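Local structure of amide synthase (Vibrio cholerae, 1L5A) at residues L13-I18 against D202-H207; H43-E48 against Q139-H144. The protein acts as a condensation enzyme of nonribosomal peptide synthesis, an amide synthase that probably forms an amide bond in the making of vibriobactin. All coordinates share one frame; numbering follows the deposited sequence.

Contact 1 of 2, residues L13-I18 against D202-H207; sequences LAYPHI and DPQLSH
Tyr15 carries this surface contact by resting its ring against Asp202, Pro203 and Gln204. The phenol end lies across the proline at about a right angle: OH of Tyr15 is 3.2 Å from CD of Pro203, and CZ of Tyr15 lies 3.5 Å from the same carbon. Farther along the ring, NE2 of Gln204 sits near the ring plane, at an edge, 3.5 Å from CD2 of Tyr15, with amide and ring planes perpendicular (90°). OE1 of Gln204 lies 3.8 Å from NE2 of His17, a loose contact and not a hydrogen bond. Where helix 6-14 ends, chi1 of -46° sets CG of Tyr15 anti to its carbonyl carbon, beside the backbone N. A type I turn from Tyr15 to Ile18 follows, closed by Ile18 N to Tyr15 O at 3.3 Å. Within 202-207, Gln204 NE2 makes a weak hydrogen bond to Asp202 OD2 at 3.3 Å; an Asx turn through Asp202 OD1 also fits, although that oxygen's position is doubtful. Burying 237 Å² in all, the contact joins the turn after helix 6-14 to the loop before strand 208-214, and so links the approaches to two different sheets of the condensation fold.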
ATOM      1  N   LEU A  13      21.806 -30.815   6.859  1.00 42.94           N
ATOM      2  CA  LEU A  13      23.007 -31.343   6.249  1.00 44.71           C
ATOM      3  C   LEU A  13      24.078 -31.519   7.306  1.00 45.73           C
ATOM      4  O   LEU A  13      24.982 -32.333   7.157  1.00 45.43           O
ATOM      5  CB  LEU A  13      23.502 -30.416   5.138  1.00 37.89           C
ATOM      6  CG  LEU A  13      22.723 -30.514   3.822  1.00 48.08           C
ATOM      7  CD1 LEU A  13      23.456 -29.702   2.757  1.00 39.21           C
ATOM      8  CD2 LEU A  13      22.575 -31.988   3.376  1.00 34.67           C
ATOM      9  N   ALA A  14      23.942 -30.774   8.395  1.00 45.79           N
ATOM     10  CA  ALA A  14      24.909 -30.818   9.481  1.00 47.19           C
ATOM     11  C   ALA A  14      24.647 -31.916  10.503  1.00 50.80           C
ATOM     12  O   ALA A  14      25.543 -32.283  11.260  1.00 54.59           O
ATOM     13  CB  ALA A  14      24.949 -29.464  10.179  1.00 41.15           C
ATOM     14  N   TYR A  15      23.421 -32.421  10.553  1.00 50.84           N
ATOM     15  CA  TYR A  15      23.083 -33.483  11.498  1.00 53.81           C
ATOM     16  C   TYR A  15      21.955 -34.273  10.865  1.00 55.76           C
ATOM     17  O   TYR A  15      20.821 -34.253  11.353  1.00 61.24           O
ATOM     18  CB  TYR A  15      22.609 -32.907  12.843  1.00 55.33           C
ATOM     19  CG  TYR A  15      23.459 -31.784  13.400  1.00 59.58           C
ATOM     20  CD1 TYR A  15      23.331 -30.478  12.914  1.00 63.42           C
ATOM     21  CD2 TYR A  15      24.401 -32.023  14.400  1.00 61.66           C
ATOM     22  CE1 TYR A  15      24.123 -29.440  13.405  1.00 63.17           C
ATOM     23  CE2 TYR A  15      25.203 -30.989  14.902  1.00 62.86           C
ATOM     24  CZ  TYR A  15      25.059 -29.702  14.396  1.00 66.34           C
ATOM     25  OH  TYR A  15      25.863 -28.683  14.858  1.00 68.10           O
ATOM     26  N   PRO A  16      22.258 -34.987   9.768  1.00 54.72           N
ATOM     27  CA  PRO A  16      21.349 -35.819   8.969  1.00 57.14           C
ATOM     28  C   PRO A  16      20.699 -36.963   9.732  1.00 64.97           C
ATOM     29  O   PRO A  16      19.502 -37.234   9.595  1.00 67.17           O
ATOM     30  CB  PRO A  16      22.250 -36.340   7.859  1.00 55.79           C
ATOM     31  CG  PRO A  16      23.363 -35.330   7.801  1.00 57.64           C
ATOM     32  CD  PRO A  16      23.625 -35.081   9.241  1.00 48.80           C
ATOM     33  N   HIS A  17      21.506 -37.640  10.534  1.00 68.43           N
ATOM     34  CA  HIS A  17      21.023 -38.764  11.308  1.00 69.23           C
ATOM     35  C   HIS A  17      20.025 -38.370  12.399  1.00 66.15           C
ATOM     36  O   HIS A  17      19.621 -39.214  13.195  1.00 68.78           O
ATOM     37  CB  HIS A  17      22.213 -39.492  11.929  1.00 78.98           C
ATOM     38  CG  HIS A  17      23.038 -38.629  12.830  1.00 92.27           C
ATOM     39  ND1 HIS A  17      23.596 -37.439  12.413  1.00 97.07           N
ATOM     40  CD2 HIS A  17      23.390 -38.774  14.131  1.00 94.68           C
ATOM     41  CE1 HIS A  17      24.254 -36.887  13.417  1.00100.50           C
ATOM     42  NE2 HIS A  17      24.145 -37.677  14.471  1.00100.79           N
ATOM     43  N   ILE A  18      19.628 -37.105  12.466  1.00 59.71           N
ATOM     44  CA  ILE A  18      18.667 -36.729  13.498  1.00 61.08           C
ATOM     45  C   ILE A  18      17.653 -35.660  13.098  1.00 62.28           C
ATOM     46  O   ILE A  18      17.985 -34.671  12.437  1.00 59.71           O
ATOM     47  CB  ILE A  18      19.376 -36.297  14.815  1.00 62.41           C
ATOM     48  CG1 ILE A  18      18.317 -36.039  15.889  1.00 63.29           C
ATOM     49  CG2 ILE A  18      20.232 -35.053  14.595  1.00 57.77           C
ATOM     50  CD1 ILE A  18      18.867 -35.892  17.289  1.00 73.76           C
ATOM     51  N   ASP A 202      26.131 -27.315  20.280  1.00 48.69           N
ATOM     52  CA  ASP A 202      25.725 -28.442  19.455  1.00 49.18           C
ATOM     53  C   ASP A 202      24.221 -28.629  19.654  1.00 51.09           C
ATOM     54  O   ASP A 202      23.773 -29.053  20.719  1.00 43.27           O
ATOM     55  CB  ASP A 202      26.453 -29.715  19.871  1.00 49.51           C
ATOM     56  CG  ASP A 202      26.119 -30.884  18.972  1.00 59.40           C
ATOM     57  OD1 ASP A 202      24.967 -30.952  18.488  1.00 57.64           O
ATOM     58  OD2 ASP A 202      27.002 -31.742  18.757  1.00 65.53           O
ATOM     59  N   PRO A 203      23.430 -28.324  18.616  1.00 52.44           N
ATOM     60  CA  PRO A 203      21.972 -28.429  18.622  1.00 48.18           C
ATOM     61  C   PRO A 203      21.450 -29.742  19.158  1.00 48.06           C
ATOM     62  O   PRO A 203      20.450 -29.759  19.875  1.00 51.99           O
ATOM     63  CB  PRO A 203      21.607 -28.235  17.155  1.00 53.91           C
ATOM     64  CG  PRO A 203      22.708 -27.360  16.648  1.00 56.25           C
ATOM     65  CD  PRO A 203      23.919 -27.986  17.267  1.00 53.49           C
ATOM     66  N   GLN A 204      22.120 -30.844  18.819  1.00 47.04           N
ATOM     67  CA  GLN A 204      21.663 -32.156  19.273  1.00 46.34           C
ATOM     68  C   GLN A 204      21.852 -32.418  20.759  1.00 43.53           C
ATOM     69  O   GLN A 204      21.128 -33.219  21.341  1.00 44.70           O
ATOM     70  CB  GLN A 204      22.312 -33.283  18.460  1.00 46.85           C
ATOM     71  CG  GLN A 204      23.779 -33.502  18.702  1.00 49.15           C
ATOM     72  CD  GLN A 204      24.382 -34.525  17.736  1.00 57.37           C
ATOM     73  OE1 GLN A 204      23.928 -35.684  17.658  1.00 50.22           O
ATOM     74  NE2 GLN A 204      25.415 -34.101  16.996  1.00 46.28           N
ATOM     75  N   LEU A 205      22.801 -31.745  21.392  1.00 42.60           N
ATOM     76  CA  LEU A 205      22.978 -31.974  22.814  1.00 42.27           C
ATOM     77  C   LEU A 205      21.955 -31.232  23.662  1.00 42.61           C
ATOM     78  O   LEU A 205      22.128 -31.104  24.870  1.00 47.61           O
ATOM     79  CB  LEU A 205      24.382 -31.590  23.244  1.00 35.18           C
ATOM     80  CG  LEU A 205      25.423 -32.463  22.565  1.00 37.03           C
ATOM     81  CD1 LEU A 205      26.821 -32.074  23.060  1.00 40.29           C
ATOM     82  CD2 LEU A 205      25.108 -33.922  22.871  1.00 36.70           C
ATOM     83  N   SER A 206      20.889 -30.743  23.039  1.00 39.23           N
ATOM     84  CA  SER A 206      19.855 -30.031  23.784  1.00 40.04           C
ATOM     85  C   SER A 206      19.313 -30.861  24.954  1.00 36.91           C
ATOM     86  O   SER A 206      19.186 -32.069  24.847  1.00 41.35           O
ATOM     87  CB  SER A 206      18.708 -29.684  22.854  1.00 40.07           C
ATOM     88  OG  SER A 206      17.586 -29.289  23.615  1.00 54.40           O
ATOM     89  N   HIS A 207      18.984 -30.203  26.058  1.00 31.78           N
ATOM     90  CA  HIS A 207      18.456 -30.859  27.248  1.00 34.49           C
ATOM     91  C   HIS A 207      17.412 -29.908  27.805  1.00 37.50           C
ATOM     92  O   HIS A 207      17.735 -29.002  28.566  1.00 48.27           O
ATOM     93  CB  HIS A 207      19.575 -31.076  28.284  1.00 42.23           C
ATOM     94  CG  HIS A 207      19.118 -31.717  29.559  1.00 42.86           C
ATOM     95  ND1 HIS A 207      19.036 -33.085  29.721  1.00 44.62           N
ATOM     96  CD2 HIS A 207      18.700 -31.175  30.728  1.00 46.59           C
ATOM     97  CE1 HIS A 207      18.588 -33.359  30.936  1.00 41.82           C
ATOM     98  NE2 HIS A 207      18.376 -32.217  31.568  1.00 47.12           N
TER

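Contact 2 of 2, residues H43-E48 against Q139-H144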
ATOM      1  N   HIS A  43      -8.272 -35.667   3.699  1.00 26.39           N
ATOM      2  CA  HIS A  43      -7.780 -35.806   2.322  1.00 21.15           C
ATOM      3  C   HIS A  43      -7.980 -34.494   1.552  1.00 26.42           C
ATOM      4  O   HIS A  43      -7.146 -34.103   0.726  1.00 24.38           O
ATOM      5  CB  HIS A  43      -8.541 -36.914   1.603  1.00 23.45           C
ATOM      6  CG  HIS A  43      -8.333 -36.919   0.122  1.00 32.36           C
ATOM      7  ND1 HIS A  43      -7.316 -37.623  -0.486  1.00 41.47           N
ATOM      8  CD2 HIS A  43      -8.993 -36.278  -0.872  1.00 32.21           C
ATOM      9  CE1 HIS A  43      -7.359 -37.416  -1.791  1.00 40.06           C
ATOM     10  NE2 HIS A  43      -8.365 -36.601  -2.051  1.00 35.58           N
ATOM     11  N   LEU A  44      -9.106 -33.832   1.789  1.00 24.67           N
ATOM     12  CA  LEU A  44      -9.367 -32.564   1.127  1.00 28.99           C
ATOM     13  C   LEU A  44      -8.404 -31.489   1.646  1.00 30.99           C
ATOM     14  O   LEU A  44      -7.751 -30.792   0.860  1.00 32.33           O
ATOM     15  CB  LEU A  44     -10.819 -32.118   1.362  1.00 31.73           C
ATOM     16  CG  LEU A  44     -11.912 -32.881   0.590  1.00 35.41           C
ATOM     17  CD1 LEU A  44     -13.271 -32.303   0.941  1.00 19.84           C
ATOM     18  CD2 LEU A  44     -11.670 -32.767  -0.921  1.00 24.45           C
ATOM     19  N   THR A  45      -8.300 -31.358   2.965  1.00 24.03           N
ATOM     20  CA  THR A  45      -7.423 -30.346   3.517  1.00 25.66           C
ATOM     21  C   THR A  45      -5.998 -30.420   2.977  1.00 30.73           C
ATOM     22  O   THR A  45      -5.441 -29.406   2.536  1.00 26.00           O
ATOM     23  CB  THR A  45      -7.348 -30.440   5.024  1.00 22.64           C
ATOM     24  OG1 THR A  45      -8.655 -30.263   5.565  1.00 27.02           O
ATOM     25  CG2 THR A  45      -6.431 -29.360   5.557  1.00 25.11           C
ATOM     26  N   VAL A  46      -5.423 -31.620   3.022  1.00 25.35           N
ATOM     27  CA  VAL A  46      -4.065 -31.864   2.560  1.00 26.14           C
ATOM     28  C   VAL A  46      -3.861 -31.550   1.070  1.00 24.60           C
ATOM     29  O   VAL A  46      -2.783 -31.117   0.658  1.00 33.41           O
ATOM     30  CB  VAL A  46      -3.654 -33.336   2.895  1.00 28.18           C
ATOM     31  CG1 VAL A  46      -2.489 -33.753   2.088  1.00 29.46           C
ATOM     32  CG2 VAL A  46      -3.282 -33.450   4.370  1.00 23.12           C
ATOM     33  N   SER A  47      -4.886 -31.746   0.255  1.00 23.59           N
ATOM     34  CA  SER A  47      -4.764 -31.451  -1.178  1.00 31.06           C
ATOM     35  C   SER A  47      -4.551 -29.990  -1.432  1.00 29.24           C
ATOM     36  O   SER A  47      -3.868 -29.610  -2.374  1.00 32.25           O
ATOM     37  CB  SER A  47      -6.007 -31.873  -1.935  1.00 22.63           C
ATOM     38  OG  SER A  47      -6.072 -33.285  -1.935  1.00 50.57           O
ATOM     39  N   GLU A  48      -5.140 -29.166  -0.580  1.00 32.38           N
ATOM     40  CA  GLU A  48      -5.031 -27.725  -0.717  1.00 26.81           C
ATOM     41  C   GLU A  48      -3.675 -27.137  -0.325  1.00 32.08           C
ATOM     42  O   GLU A  48      -3.404 -25.975  -0.634  1.00 32.85           O
ATOM     43  CB  GLU A  48      -6.130 -27.050   0.103  1.00 29.18           C
ATOM     44  CG  GLU A  48      -7.563 -27.392  -0.332  1.00 26.51           C
ATOM     45  CD  GLU A  48      -8.599 -26.674   0.506  1.00 30.74           C
ATOM     46  OE1 GLU A  48      -8.233 -25.684   1.180  1.00 26.28           O
ATOM     47  OE2 GLU A  48      -9.777 -27.083   0.487  1.00 36.48           O
ATOM     48  N   GLN A 139      -7.720 -25.807  11.332  1.00 32.50           N
ATOM     49  CA  GLN A 139      -8.983 -25.130  11.116  1.00 30.33           C
ATOM     50  C   GLN A 139      -9.604 -25.568   9.782  1.00 31.66           C
ATOM     51  O   GLN A 139     -10.819 -25.777   9.678  1.00 31.61           O
ATOM     52  CB  GLN A 139      -8.771 -23.612  11.160  1.00 31.32           C
ATOM     53  CG  GLN A 139      -8.346 -23.066  12.538  1.00 24.82           C
ATOM     54  CD  GLN A 139      -9.302 -23.482  13.657  1.00 36.41           C
ATOM     55  OE1 GLN A 139     -10.512 -23.261  13.570  1.00 43.35           O
ATOM     56  NE2 GLN A 139      -8.761 -24.097  14.710  1.00 30.55           N
ATOM     57  N   ARG A 140      -8.767 -25.731   8.766  1.00 26.36           N
ATOM     58  CA  ARG A 140      -9.255 -26.168   7.473  1.00 26.13           C
ATOM     59  C   ARG A 140      -9.848 -27.588   7.630  1.00 30.76           C
ATOM     60  O   ARG A 140     -10.930 -27.886   7.122  1.00 30.40           O
ATOM     61  CB  ARG A 140      -8.107 -26.163   6.466  1.00 24.14           C
ATOM     62  CG  ARG A 140      -8.544 -26.337   5.023  1.00 28.09           C
ATOM     63  CD  ARG A 140      -9.661 -25.381   4.671  1.00 28.89           C
ATOM     64  NE  ARG A 140     -10.072 -25.535   3.282  1.00 39.27           N
ATOM     65  CZ  ARG A 140     -11.234 -25.120   2.782  1.00 30.55           C
ATOM     66  NH1 ARG A 140     -12.121 -24.517   3.550  1.00 30.98           N
ATOM     67  NH2 ARG A 140     -11.513 -25.331   1.507  1.00 25.65           N
ATOM     68  N   LEU A 141      -9.158 -28.457   8.357  1.00 24.23           N
ATOM     69  CA  LEU A 141      -9.668 -29.807   8.543  1.00 29.34           C
ATOM     70  C   LEU A 141     -11.054 -29.693   9.154  1.00 32.72           C
ATOM     71  O   LEU A 141     -11.997 -30.371   8.740  1.00 34.72           O
ATOM     72  CB  LEU A 141      -8.753 -30.600   9.461  1.00 19.29           C
ATOM     73  CG  LEU A 141      -9.323 -31.921   9.946  1.00 22.56           C
ATOM     74  CD1 LEU A 141      -9.432 -32.909   8.775  1.00 15.60           C
ATOM     75  CD2 LEU A 141      -8.404 -32.469  11.050  1.00 24.77           C
ATOM     76  N   SER A 142     -11.161 -28.827  10.149  1.00 28.28           N
ATOM     77  CA  SER A 142     -12.422 -28.577  10.811  1.00 30.76           C
ATOM     78  C   SER A 142     -13.473 -28.134   9.777  1.00 36.95           C
ATOM     79  O   SER A 142     -14.563 -28.698   9.698  1.00 37.05           O
ATOM     80  CB  SER A 142     -12.232 -27.461  11.834  1.00 35.62           C
ATOM     81  OG  SER A 142     -13.426 -27.212  12.540  1.00 41.89           O
ATOM     82  N   GLN A 143     -13.133 -27.116   8.988  1.00 32.39           N
ATOM     83  CA  GLN A 143     -14.047 -26.592   7.994  1.00 30.78           C
ATOM     84  C   GLN A 143     -14.569 -27.643   7.032  1.00 32.10           C
ATOM     85  O   GLN A 143     -15.782 -27.751   6.815  1.00 34.03           O
ATOM     86  CB  GLN A 143     -13.390 -25.459   7.212  1.00 28.78           C
ATOM     87  CG  GLN A 143     -12.953 -24.331   8.092  1.00 30.17           C
ATOM     88  CD  GLN A 143     -12.272 -23.201   7.331  1.00 40.28           C
ATOM     89  OE1 GLN A 143     -11.598 -23.420   6.317  1.00 35.08           O
ATOM     90  NE2 GLN A 143     -12.431 -21.982   7.836  1.00 38.20           N
ATOM     91  N   HIS A 144     -13.675 -28.424   6.451  1.00 28.25           N
ATOM     92  CA  HIS A 144     -14.136 -29.436   5.528  1.00 26.52           C
ATOM     93  C   HIS A 144     -15.038 -30.452   6.211  1.00 28.36           C
ATOM     94  O   HIS A 144     -16.047 -30.865   5.629  1.00 29.55           O
ATOM     95  CB  HIS A 144     -12.964 -30.137   4.856  1.00 26.59           C
ATOM     96  CG  HIS A 144     -12.394 -29.388   3.693  1.00 30.73           C
ATOM     97  ND1 HIS A 144     -13.170 -28.950   2.639  1.00 34.32           N
ATOM     98  CD2 HIS A 144     -11.117 -29.058   3.382  1.00 32.67           C
ATOM     99  CE1 HIS A 144     -12.396 -28.391   1.727  1.00 34.05           C
ATOM    100  NE2 HIS A 144     -11.146 -28.443   2.151  1.00 39.14           N
TER
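Glu48 meets Arg140 and His144 in the tightly bonded part of this buried helix pair. Arg140 grips the carboxylate side-on in a salt bridge, NE to Glu48 OE1 at 2.8 Å and NH2 to the syn lone pair of Glu48 OE2 at 2.7 Å, with OE2 in the guanidinium plane. His144 comes tip to tip with the same OE2 from above the carboxylate plane, its NE2 2.5 Å away and the two planes 78° apart, so one oxygen accepts two bonds. The loop beyond helix 131-150 adds second partners, Phe158 N for Glu48 OE1 and Thr155 O for Arg140 NH2. Both helices belong to the part of the condensation fold built on the five-stranded sheet; the axes of segments 43-47 and 139-144 approach to 8.8 Å, their directions 133° apart. Packing is close here too: Leu44 CB covers one face of the His144 ring, a CH-pi contact 3.8 Å from the centroid. Thr45 turns OG1 to within 3.2 Å of Leu141 CA, a packing contact, since that hydroxyl bonds Ala41 O; its CG2 lies 3.7 Å from Arg140 CB. At the solvent side, exposed Gln143 accepts from Arg140 NH1 through OE1 at 3.0 Å, near the guanidinium plane.

How the contacts relate
The two contacts lie far apart, with centres 33 Å from each other and nearest atoms about 23 Å apart. Along the chain the order is 13-18, 43-48, 139-144, 202-207, so contact 2 pairs segments that both fall between the two halves of contact 1. Strand 22-30 relates them: residues 13-18 lead into it and helix 35-47 follows it. Contact 2 therefore ties together helices within the part built on the five-stranded sheet, whereas contact 1 reaches from that part to the loop that leads into strand 208-214 of the four-stranded sheet. One is buried and internal, the other superficial and bridging, consistent with a condensation fold made of two sheet-containing lobes.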